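Local atomic coordinates of aminotransferase (Bacillus subtilis, PDB entry 6L1O), a protein that is a pyridoxal-phosphate-dependent aminotransferase of class I encoded in the operon that makes the dipeptide antibiotic bacilysin, composed of L-alanine and L-anticapsin. Residues Q22-M27 with H349-P354; P42-P47 with E292-I297; V89-N92 with E96-L99. All blocks are in the same frame, centred on the assembly; numbering follows the deposited sequence.

Contact 1 (Q22-M27 with H349-P354)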
ATOM      1  N   GLN B  22     -17.459 -17.326   0.923  1.00 57.74           N
ATOM      2  CA  GLN B  22     -17.434 -18.104   2.166  1.00 57.76           C
ATOM      3  C   GLN B  22     -18.378 -19.311   2.105  1.00 54.71           C
ATOM      4  O   GLN B  22     -18.000 -20.412   2.554  1.00 48.66           O
ATOM      5  CB  GLN B  22     -17.792 -17.217   3.367  1.00 59.95           C
ATOM      6  N   LYS B  23     -19.591 -19.097   1.560  1.00 49.84           N
ATOM      7  CA  LYS B  23     -20.559 -20.193   1.334  1.00 47.92           C
ATOM      8  C   LYS B  23     -19.963 -21.219   0.401  1.00 47.21           C
ATOM      9  O   LYS B  23     -20.248 -22.419   0.549  1.00 44.44           O
ATOM     10  CB  LYS B  23     -21.897 -19.698   0.759  1.00 49.29           C
ATOM     11  N   VAL B  24     -19.132 -20.739  -0.541  1.00 44.22           N
ATOM     12  CA  VAL B  24     -18.397 -21.596  -1.471  1.00 45.53           C
ATOM     13  C   VAL B  24     -17.499 -22.570  -0.718  1.00 46.70           C
ATOM     14  O   VAL B  24     -17.528 -23.765  -1.009  1.00 43.63           O
ATOM     15  CB  VAL B  24     -17.587 -20.766  -2.501  1.00 45.63           C
ATOM     16  CG1 VAL B  24     -16.446 -21.565  -3.143  1.00 45.09           C
ATOM     17  CG2 VAL B  24     -18.509 -20.195  -3.565  1.00 42.74           C
ATOM     18  N   LYS B  25     -16.703 -22.055   0.227  1.00 46.93           N
ATOM     19  CA  LYS B  25     -15.786 -22.879   1.022  1.00 45.03           C
ATOM     20  C   LYS B  25     -16.552 -23.915   1.826  1.00 43.50           C
ATOM     21  O   LYS B  25     -16.231 -25.093   1.799  1.00 45.32           O
ATOM     22  CB  LYS B  25     -14.940 -22.014   1.967  1.00 51.48           C
ATOM     23  N   GLU B  26     -17.597 -23.478   2.507  1.00 43.87           N
ATOM     24  CA  GLU B  26     -18.454 -24.392   3.273  1.00 46.89           C
ATOM     25  C   GLU B  26     -19.101 -25.469   2.390  1.00 47.43           C
ATOM     26  O   GLU B  26     -19.398 -26.556   2.849  1.00 50.60           O
ATOM     27  CB  GLU B  26     -19.539 -23.617   4.032  1.00 49.01           C
ATOM     28  N   MET B  27     -19.332 -25.151   1.120  1.00 50.05           N
ATOM     29  CA  MET B  27     -19.824 -26.141   0.154  1.00 46.12           C
ATOM     30  C   MET B  27     -18.702 -27.039  -0.348  1.00 44.86           C
ATOM     31  O   MET B  27     -18.841 -28.266  -0.335  1.00 40.70           O
ATOM     32  CB  MET B  27     -20.493 -25.434  -1.013  1.00 42.39           C
ATOM     33  CG  MET B  27     -21.814 -24.811  -0.625  1.00 39.34           C
ATOM     34  SD  MET B  27     -22.602 -24.000  -2.040  1.00 39.02           S
ATOM     35  CE  MET B  27     -23.266 -25.435  -2.895  1.00 38.22           C
ATOM     36  N   HIS B 349     -24.049 -25.890  -8.469  1.00 27.23           N
ATOM     37  CA  HIS B 349     -22.717 -25.617  -7.974  1.00 23.80           C
ATOM     38  C   HIS B 349     -21.855 -24.785  -8.909  1.00 25.74           C
ATOM     39  O   HIS B 349     -20.674 -25.114  -9.146  1.00 23.57           O
ATOM     40  CB  HIS B 349     -22.027 -26.929  -7.636  1.00 27.88           C
ATOM     41  CG  HIS B 349     -22.709 -27.689  -6.550  1.00 30.83           C
ATOM     42  ND1 HIS B 349     -22.373 -28.983  -6.238  1.00 35.51           N
ATOM     43  CD2 HIS B 349     -23.701 -27.336  -5.698  1.00 33.04           C
ATOM     44  CE1 HIS B 349     -23.122 -29.396  -5.223  1.00 39.97           C
ATOM     45  NE2 HIS B 349     -23.931 -28.412  -4.872  1.00 38.16           N
ATOM     46  N   VAL B 350     -22.435 -23.710  -9.433  1.00 23.85           N
ATOM     47  CA  VAL B 350     -21.664 -22.697 -10.218  1.00 21.34           C
ATOM     48  C   VAL B 350     -21.805 -21.313  -9.580  1.00 23.57           C
ATOM     49  O   VAL B 350     -22.816 -21.035  -8.913  1.00 20.98           O
ATOM     50  CB  VAL B 350     -22.124 -22.654 -11.665  1.00 22.25           C
ATOM     51  CG1 VAL B 350     -21.954 -24.048 -12.294  1.00 21.14           C
ATOM     52  CG2 VAL B 350     -23.557 -22.169 -11.829  1.00 22.39           C
ATOM     53  N   VAL B 351     -20.796 -20.467  -9.789  1.00 20.62           N
ATOM     54  CA  VAL B 351     -20.799 -19.094  -9.294  1.00 19.37           C
ATOM     55  C   VAL B 351     -20.849 -18.107 -10.409  1.00 19.51           C
ATOM     56  O   VAL B 351     -19.986 -18.118 -11.311  1.00 18.28           O
ATOM     57  CB  VAL B 351     -19.567 -18.808  -8.421  1.00 19.26           C
ATOM     58  CG1 VAL B 351     -19.558 -17.323  -7.949  1.00 20.06           C
ATOM     59  CG2 VAL B 351     -19.544 -19.744  -7.255  1.00 22.25           C
ATOM     60  N   VAL B 352     -21.889 -17.290 -10.398  1.00 16.99           N
ATOM     61  CA  VAL B 352     -21.938 -16.016 -11.162  1.00 17.98           C
ATOM     62  C   VAL B 352     -22.054 -14.833 -10.166  1.00 16.99           C
ATOM     63  O   VAL B 352     -22.453 -15.043  -9.022  1.00 18.64           O
ATOM     64  CB  VAL B 352     -23.067 -15.965 -12.184  1.00 20.46           C
ATOM     65  CG1 VAL B 352     -22.908 -17.098 -13.188  1.00 23.35           C
ATOM     66  CG2 VAL B 352     -24.424 -16.053 -11.501  1.00 21.63           C
ATOM     67  N   THR B 353     -21.719 -13.625 -10.588  1.00 15.23           N
ATOM     68  CA  THR B 353     -21.810 -12.492  -9.686  1.00 17.10           C
ATOM     69  C   THR B 353     -23.194 -11.867  -9.823  1.00 18.46           C
ATOM     70  O   THR B 353     -23.557 -11.456 -10.911  1.00 16.15           O
ATOM     71  CB  THR B 353     -20.771 -11.418  -9.988  1.00 19.38           C
ATOM     72  OG1 THR B 353     -19.518 -12.010 -10.281  1.00 20.97           O
ATOM     73  CG2 THR B 353     -20.622 -10.457  -8.772  1.00 17.61           C
ATOM     74  N   PRO B 354     -23.932 -11.740  -8.718  1.00 19.56           N
ATOM     75  CA  PRO B 354     -25.247 -11.112  -8.858  1.00 20.76           C
ATOM     76  C   PRO B 354     -25.092  -9.651  -9.151  1.00 18.38           C
ATOM     77  O   PRO B 354     -24.237  -8.986  -8.568  1.00 16.81           O
ATOM     78  CB  PRO B 354     -25.926 -11.386  -7.484  1.00 22.13           C
ATOM     79  CG  PRO B 354     -24.808 -11.630  -6.543  1.00 22.68           C
ATOM     80  CD  PRO B 354     -23.637 -12.135  -7.323  1.00 20.80           C
TER

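Contact 2 (P42-P47 with E292-I297)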
ATOM      1  N   PRO B  42      -7.490 -13.175 -13.672  1.00 16.95           N
ATOM      2  CA  PRO B  42      -7.007 -13.816 -14.915  1.00 18.62           C
ATOM      3  C   PRO B  42      -6.517 -15.220 -14.662  1.00 18.94           C
ATOM      4  O   PRO B  42      -5.924 -15.483 -13.648  1.00 18.20           O
ATOM      5  CB  PRO B  42      -5.867 -12.901 -15.353  1.00 20.25           C
ATOM      6  CG  PRO B  42      -6.265 -11.552 -14.819  1.00 18.41           C
ATOM      7  CD  PRO B  42      -6.760 -11.893 -13.445  1.00 16.44           C
ATOM      8  N   ASP B  43      -6.855 -16.156 -15.555  1.00 18.73           N
ATOM      9  CA  ASP B  43      -6.485 -17.526 -15.328  1.00 18.65           C
ATOM     10  C   ASP B  43      -5.109 -17.827 -15.973  1.00 19.85           C
ATOM     11  O   ASP B  43      -4.483 -18.755 -15.594  1.00 23.74           O
ATOM     12  CB  ASP B  43      -7.596 -18.465 -15.874  1.00 20.52           C
ATOM     13  CG  ASP B  43      -7.866 -18.225 -17.355  1.00 22.31           C
ATOM     14  OD1 ASP B  43      -8.295 -17.094 -17.734  1.00 23.33           O
ATOM     15  OD2 ASP B  43      -7.613 -19.125 -18.162  1.00 24.92           O
ATOM     16  N   LEU B  44      -4.671 -17.025 -16.938  1.00 16.87           N
ATOM     17  CA  LEU B  44      -3.451 -17.285 -17.684  1.00 17.10           C
ATOM     18  C   LEU B  44      -2.252 -16.595 -17.000  1.00 18.24           C
ATOM     19  O   LEU B  44      -2.450 -15.647 -16.246  1.00 17.20           O
ATOM     20  CB  LEU B  44      -3.575 -16.854 -19.102  1.00 17.47           C
ATOM     21  CG  LEU B  44      -4.687 -17.641 -19.785  1.00 21.91           C
ATOM     22  CD1 LEU B  44      -4.995 -17.061 -21.106  1.00 21.42           C
ATOM     23  CD2 LEU B  44      -4.304 -19.128 -19.898  1.00 24.24           C
ATOM     24  N   PRO B  45      -1.031 -17.148 -17.193  1.00 17.99           N
ATOM     25  CA  PRO B  45       0.127 -16.651 -16.457  1.00 16.26           C
ATOM     26  C   PRO B  45       0.660 -15.324 -16.993  1.00 15.05           C
ATOM     27  O   PRO B  45       0.340 -14.882 -18.107  1.00 13.59           O
ATOM     28  CB  PRO B  45       1.182 -17.769 -16.644  1.00 17.34           C
ATOM     29  CG  PRO B  45       0.860 -18.362 -17.968  1.00 20.16           C
ATOM     30  CD  PRO B  45      -0.678 -18.299 -18.058  1.00 20.01           C
ATOM     31  N   THR B  46       1.434 -14.617 -16.143  1.00 13.66           N
ATOM     32  CA  THR B  46       2.125 -13.456 -16.606  1.00 15.00           C
ATOM     33  C   THR B  46       3.059 -13.918 -17.726  1.00 15.82           C
ATOM     34  O   THR B  46       3.744 -14.950 -17.540  1.00 15.24           O
ATOM     35  CB  THR B  46       2.922 -12.822 -15.439  1.00 15.81           C
ATOM     36  OG1 THR B  46       2.064 -12.626 -14.280  1.00 14.16           O
ATOM     37  CG2 THR B  46       3.588 -11.531 -15.850  1.00 17.66           C
ATOM     38  N   PRO B  47       3.129 -13.179 -18.852  1.00 16.05           N
ATOM     39  CA  PRO B  47       4.079 -13.482 -19.892  1.00 18.41           C
ATOM     40  C   PRO B  47       5.519 -13.614 -19.399  1.00 19.63           C
ATOM     41  O   PRO B  47       5.992 -12.771 -18.604  1.00 18.74           O
ATOM     42  CB  PRO B  47       3.931 -12.309 -20.860  1.00 17.63           C
ATOM     43  CG  PRO B  47       2.548 -11.848 -20.650  1.00 17.98           C
ATOM     44  CD  PRO B  47       2.264 -12.066 -19.248  1.00 15.27           C
ATOM     45  N   GLU B 292      -2.605  -8.388 -27.631  1.00 18.87           N
ATOM     46  CA  GLU B 292      -3.585  -8.631 -28.676  1.00 20.59           C
ATOM     47  C   GLU B 292      -3.971 -10.115 -28.697  1.00 19.31           C
ATOM     48  O   GLU B 292      -5.157 -10.455 -28.869  1.00 17.31           O
ATOM     49  CB  GLU B 292      -3.079  -8.188 -30.056  1.00 24.48           C
ATOM     50  CG  GLU B 292      -2.838  -6.692 -30.229  1.00 30.17           C
ATOM     51  CD  GLU B 292      -4.143  -5.936 -30.422  1.00 36.39           C
ATOM     52  OE1 GLU B 292      -4.820  -6.196 -31.427  1.00 45.43           O
ATOM     53  OE2 GLU B 292      -4.528  -5.120 -29.567  1.00 40.56           O
ATOM     54  N   SER B 293      -2.984 -10.992 -28.523  1.00 17.79           N
ATOM     55  CA  SER B 293      -3.214 -12.409 -28.439  1.00 18.11           C
ATOM     56  C   SER B 293      -4.151 -12.781 -27.265  1.00 17.69           C
ATOM     57  O   SER B 293      -5.073 -13.620 -27.417  1.00 18.17           O
ATOM     58  CB  SER B 293      -1.903 -13.153 -28.290  1.00 20.35           C
ATOM     59  OG  SER B 293      -2.087 -14.541 -28.402  1.00 19.38           O
ATOM     60  N   LEU B 294      -3.949 -12.138 -26.110  1.00 15.16           N
ATOM     61  CA  LEU B 294      -4.762 -12.300 -24.979  1.00 15.57           C
ATOM     62  C   LEU B 294      -6.205 -11.818 -25.213  1.00 14.15           C
ATOM     63  O   LEU B 294      -7.154 -12.505 -24.843  1.00 16.02           O
ATOM     64  CB  LEU B 294      -4.156 -11.577 -23.767  1.00 18.15           C
ATOM     65  CG  LEU B 294      -4.884 -11.693 -22.472  1.00 17.46           C
ATOM     66  CD1 LEU B 294      -5.102 -13.131 -22.025  1.00 17.94           C
ATOM     67  CD2 LEU B 294      -4.129 -10.883 -21.421  1.00 18.45           C
ATOM     68  N   LYS B 295      -6.348 -10.657 -25.812  1.00 15.75           N
ATOM     69  CA  LYS B 295      -7.637 -10.219 -26.288  1.00 18.00           C
ATOM     70  C   LYS B 295      -8.395 -11.240 -27.198  1.00 19.13           C
ATOM     71  O   LYS B 295      -9.626 -11.384 -27.101  1.00 15.56           O
ATOM     72  CB  LYS B 295      -7.461  -8.907 -27.049  1.00 20.49           C
ATOM     73  CG  LYS B 295      -8.803  -8.336 -27.530  1.00 23.30           C
ATOM     74  CD  LYS B 295      -8.674  -6.856 -27.779  1.00 27.19           C
ATOM     75  CE  LYS B 295      -8.365  -6.558 -29.245  1.00 31.82           C
ATOM     76  NZ  LYS B 295      -8.514  -5.103 -29.498  1.00 37.50           N
ATOM     77  N   ARG B 296      -7.663 -11.944 -28.063  1.00 17.46           N
ATOM     78  CA  ARG B 296      -8.276 -12.898 -28.964  1.00 17.98           C
ATOM     79  C   ARG B 296      -8.713 -14.136 -28.203  1.00 15.30           C
ATOM     80  O   ARG B 296      -9.740 -14.716 -28.542  1.00 17.56           O
ATOM     81  CB  ARG B 296      -7.346 -13.309 -30.133  1.00 16.49           C
ATOM     82  CG  ARG B 296      -6.971 -12.225 -31.126  1.00 18.73           C
ATOM     83  CD  ARG B 296      -6.333 -12.835 -32.389  1.00 19.94           C
ATOM     84  NE  ARG B 296      -4.961 -13.333 -32.142  1.00 21.33           N
ATOM     85  CZ  ARG B 296      -3.874 -12.561 -32.145  1.00 19.45           C
ATOM     86  NH1 ARG B 296      -3.977 -11.272 -32.489  1.00 21.43           N
ATOM     87  NH2 ARG B 296      -2.687 -13.069 -31.923  1.00 18.25           N
ATOM     88  N   ILE B 297      -7.975 -14.532 -27.170  1.00 15.09           N
ATOM     89  CA  ILE B 297      -8.395 -15.607 -26.265  1.00 15.48           C
ATOM     90  C   ILE B 297      -9.744 -15.274 -25.617  1.00 18.40           C
ATOM     91  O   ILE B 297     -10.668 -16.127 -25.591  1.00 14.39           O
ATOM     92  CB  ILE B 297      -7.370 -15.929 -25.196  1.00 15.97           C
ATOM     93  CG1 ILE B 297      -6.126 -16.595 -25.838  1.00 19.28           C
ATOM     94  CG2 ILE B 297      -7.931 -16.832 -24.105  1.00 18.21           C
ATOM     95  CD1 ILE B 297      -4.884 -16.644 -24.986  1.00 20.74           C
TER

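Contact 3 (V89-N92 with E96-L99)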
ATOM      1  N   VAL B  89      -1.100   9.785 -26.630  1.00 27.98           N
ATOM      2  CA  VAL B  89      -1.225  10.818 -25.570  1.00 25.45           C
ATOM      3  C   VAL B  89       0.146  11.223 -25.040  1.00 25.90           C
ATOM      4  O   VAL B  89       0.967  10.359 -24.665  1.00 24.73           O
ATOM      5  CB  VAL B  89      -2.092  10.302 -24.411  1.00 24.48           C
ATOM      6  CG1 VAL B  89      -2.142  11.296 -23.226  1.00 28.29           C
ATOM      7  CG2 VAL B  89      -3.491  10.020 -24.921  1.00 26.99           C
ATOM      8  N   THR B  90       0.378  12.533 -24.984  1.00 24.84           N
ATOM      9  CA  THR B  90       1.591  13.091 -24.445  1.00 26.76           C
ATOM     10  C   THR B  90       1.504  13.251 -22.938  1.00 27.26           C
ATOM     11  O   THR B  90       0.656  13.988 -22.442  1.00 24.85           O
ATOM     12  CB  THR B  90       1.903  14.488 -25.061  1.00 30.98           C
ATOM     13  OG1 THR B  90       2.234  14.326 -26.433  1.00 32.38           O
ATOM     14  CG2 THR B  90       3.131  15.107 -24.352  1.00 32.82           C
ATOM     15  N   ILE B  91       2.421  12.592 -22.237  1.00 26.73           N
ATOM     16  CA  ILE B  91       2.486  12.633 -20.766  1.00 27.74           C
ATOM     17  C   ILE B  91       3.878  13.090 -20.335  1.00 27.29           C
ATOM     18  O   ILE B  91       4.865  12.536 -20.789  1.00 26.08           O
ATOM     19  CB  ILE B  91       2.208  11.234 -20.155  1.00 27.09           C
ATOM     20  CG1 ILE B  91       0.786  10.735 -20.470  1.00 27.57           C
ATOM     21  CG2 ILE B  91       2.453  11.244 -18.664  1.00 28.20           C
ATOM     22  CD1 ILE B  91      -0.339  11.543 -19.884  1.00 27.94           C
ATOM     23  N   ASN B  92       3.953  14.090 -19.459  1.00 26.75           N
ATOM     24  CA  ASN B  92       5.210  14.458 -18.822  1.00 25.94           C
ATOM     25  C   ASN B  92       5.580  13.463 -17.713  1.00 22.49           C
ATOM     26  O   ASN B  92       4.943  13.457 -16.696  1.00 20.29           O
ATOM     27  CB  ASN B  92       5.132  15.868 -18.206  1.00 27.14           C
ATOM     28  CG  ASN B  92       6.501  16.390 -17.781  1.00 31.32           C
ATOM     29  OD1 ASN B  92       7.422  15.612 -17.459  1.00 28.52           O
ATOM     30  ND2 ASN B  92       6.653  17.719 -17.782  1.00 37.21           N
ATOM     31  N   GLU B  96       3.458  14.145 -14.394  1.00 19.30           N
ATOM     32  CA  GLU B  96       2.073  13.692 -14.622  1.00 20.43           C
ATOM     33  C   GLU B  96       1.851  12.194 -14.345  1.00 16.89           C
ATOM     34  O   GLU B  96       0.863  11.645 -14.766  1.00 16.27           O
ATOM     35  CB  GLU B  96       1.660  14.030 -16.037  1.00 22.35           C
ATOM     36  CG  GLU B  96       1.551  15.526 -16.269  1.00 26.55           C
ATOM     37  CD  GLU B  96       1.172  15.927 -17.715  1.00 34.09           C
ATOM     38  OE1 GLU B  96       1.686  15.327 -18.698  1.00 32.62           O
ATOM     39  OE2 GLU B  96       0.370  16.892 -17.856  1.00 39.60           O
ATOM     40  N   VAL B  97       2.758  11.571 -13.646  1.00 15.72           N
ATOM     41  CA  VAL B  97       2.658  10.135 -13.346  1.00 16.43           C
ATOM     42  C   VAL B  97       2.856   9.874 -11.877  1.00 15.84           C
ATOM     43  O   VAL B  97       3.789  10.372 -11.276  1.00 16.59           O
ATOM     44  CB  VAL B  97       3.719   9.335 -14.133  1.00 15.89           C
ATOM     45  CG1 VAL B  97       3.566   7.827 -13.876  1.00 16.24           C
ATOM     46  CG2 VAL B  97       3.616   9.649 -15.628  1.00 16.77           C
ATOM     47  N   ALA B  98       2.006   9.029 -11.297  1.00 15.07           N
ATOM     48  CA  ALA B  98       2.209   8.514  -9.976  1.00 15.36           C
ATOM     49  C   ALA B  98       1.973   7.007  -9.975  1.00 16.17           C
ATOM     50  O   ALA B  98       1.110   6.547 -10.698  1.00 16.46           O
ATOM     51  CB  ALA B  98       1.298   9.176  -8.976  1.00 17.08           C
ATOM     52  N   LEU B  99       2.749   6.287  -9.152  1.00 14.94           N
ATOM     53  CA  LEU B  99       2.653   4.826  -9.003  1.00 17.36           C
ATOM     54  C   LEU B  99       1.865   4.415  -7.794  1.00 16.43           C
ATOM     55  O   LEU B  99       1.902   5.070  -6.748  1.00 17.47           O
ATOM     56  CB  LEU B  99       4.069   4.222  -8.872  1.00 18.41           C
ATOM     57  CG  LEU B  99       5.130   4.770  -9.806  1.00 18.49           C
ATOM     58  CD1 LEU B  99       6.459   4.073  -9.608  1.00 20.00           C
ATOM     59  CD2 LEU B  99       4.664   4.582 -11.219  1.00 20.35           C
TER

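Contact 1 (Q22-M27 with H349-P354)
Two pairs of side chains join the helix of 22-27 to the chain at 349-354: Met-27 meets His-349, and Val-24 meets Val-351. The tighter of the two is the first. The terminal methyl of Met-27 comes up to the imidazole of His-349 obliquely, with CE 3.4 Å from CD2 of that ring and 3.6 Å from its NE2. The methionine runs straight out from the helix as far as its sulfur and then bends at its last torsion (chi3 78°), which swings CE round to the ring. A long, unbranched and flexible side chain suits this place, because the helix backbone stays well back from the histidine. His-349 has left the helix that ends just before it and takes a positive phi (47°), and from this turn its ring reaches back to the methionine.

The valine pair is looser. CG2 of Val-24 lies 3.9 Å from CG2 of Val-351, an ordinary van der Waals distance, and the two short side chains cross at about a right angle. Beta-branched valine is at home in the strand at 350-351, and on the helix it presents a compact apolar surface. No hydrogen bond links the segments. The outer side of the helix, where Lys-23, Lys-25 and Glu-26 have no modelled atoms beyond CB, contributes nothing to the contact, and such charged residues suit a partly exposed surface.

This is surface packing away from the cofactor. Ile-34 touches both valines, Leu-345 of helix 337-348 touches Met-27, and Arg-383 of helix 374-385 lies against His-349. Strand 350-351 pairs in parallel with strand 35-36, so helix 16-28 packs beside a small two-stranded sheet.

Contact 2 (P42-P47 with E292-I297)
Leu-44 reaches from the loop 42-47 to Leu-294 and Ile-297 on the helix of 292-297, a loop-on-helix apolar contact within the fold of a class I aminotransferase. One methyl, CD1 of Leu-44, serves both partners, but the two encounters differ in orientation. Leu-44 and Ile-297 reach toward each other, tip to tip, and the methyl of the loop meets CD1 of the isoleucine. Leu-294 instead passes alongside Leu-44, the two running in opposite directions.

The torsions fit this difference. Leu-294 has CG anti to its backbone N (chi1 -178°), whereas in Ile-297 the longer branch, CG1, lies anti to the carbonyl carbon and is carried on to CD1 by an extended second torsion (chi2 164°). The two positions are three residues apart, hence on nearly the same face of the helix, and their CD1 methyls both come up to CD1 of Leu-44, from adjoining directions. Leucine suits the loop position because it is long enough to carry one methyl to the helix, where it meets both neighbours; leucine and isoleucine on the helix offer it apolar surface without a polar group to satisfy.

Polar links surround this small patch. Asp-43 makes a salt bridge to Arg-301, farther along the same helix 289-313, and OG1 of Thr-46 is hydrogen-bonded to the backbone O of Asn-242 and to NE1 of Trp-246. The backbone N of Thr-46 also bonds to His-64 of the second subunit, so the loop adjoins the dimer interface. Leu-294 itself lies about 13 Å from the bound pyridoxal phosphate, side chain to cofactor. Within the patch, CD1 of Leu-44 is 3.9 Å from CD1 of Ile-297 and 4.0 Å from CD1 of Leu-294.

Contact 3 (V89-N92 with E96-L99)
Glu-96 turns back on the chain to meet Asn-92: its CG stands anti to its own carbonyl carbon (chi1 -67°), and the side chain continues extended, delivering the carboxylate to the backbone of the preceding segment. There OE1 accepts a hydrogen bond from N of Asn-92 at 2.7 Å. The bond is nearly straight, 173° at the hydrogen, and the N-H approaches on the anti side of the carboxylate, somewhat out of its plane. A second bond runs the other way, from N of Glu-96 to O of Asn-92, 2.8 Å long and more bent at the hydrogen (148°). The same pair of residues is thus linked twice, once through side chain and once through backbone, and together the bonds close the turn from Asn-92 to Glu-96, in the loop that leads from helix 73-87 into strand 97-100. Glutamate suits the site since its side chain is long enough to span the turn.

Beside these bonds lies an apolar contact. CG2 of Ile-91 packs 3.6 Å from CG2 of Val-97, the side chains crossing at about a right angle, and the same isoleucine methyl rests 3.9 Å from CB of Glu-96. Both beta-branched residues are buried and touch Val-252 of the neighbouring strand 249-253, which pairs antiparallel with 97-100. The side chain of Asn-92 leads away, its OD1 accepting a bond from the backbone N of Glu-94 inside the turn.

Lys-228 forms a salt bridge with OE1 of Glu-96 and also hydrogen-bonds to O of Thr-90. One carboxylate oxygen therefore receives both a backbone N-H and a lysine ammonium, an environment that would be expected to favour the ionised form of the glutamate.

How the contacts relate
The three contacts are nested along the chain: contact 3 is enclosed by the loop that contact 2 closes, and contact 2 lies within the still longer loop closed by contact 1. Contacts 1 and 3 are on opposite sides of the chain's centre, their own centres 40 Å apart; the centre of contact 2 is 25 Å from that of contact 1 and 26 Å from that of contact 3, and none touches another. Contact 1 sets helix 16-28 on the small 35-36/350-351 sheet, and contact 2 involves helix 289-313. Both bring N-terminal segments back against much later ones, whereas contact 3 is a local turn just before edge strand 97-100 of the seven-stranded sheet.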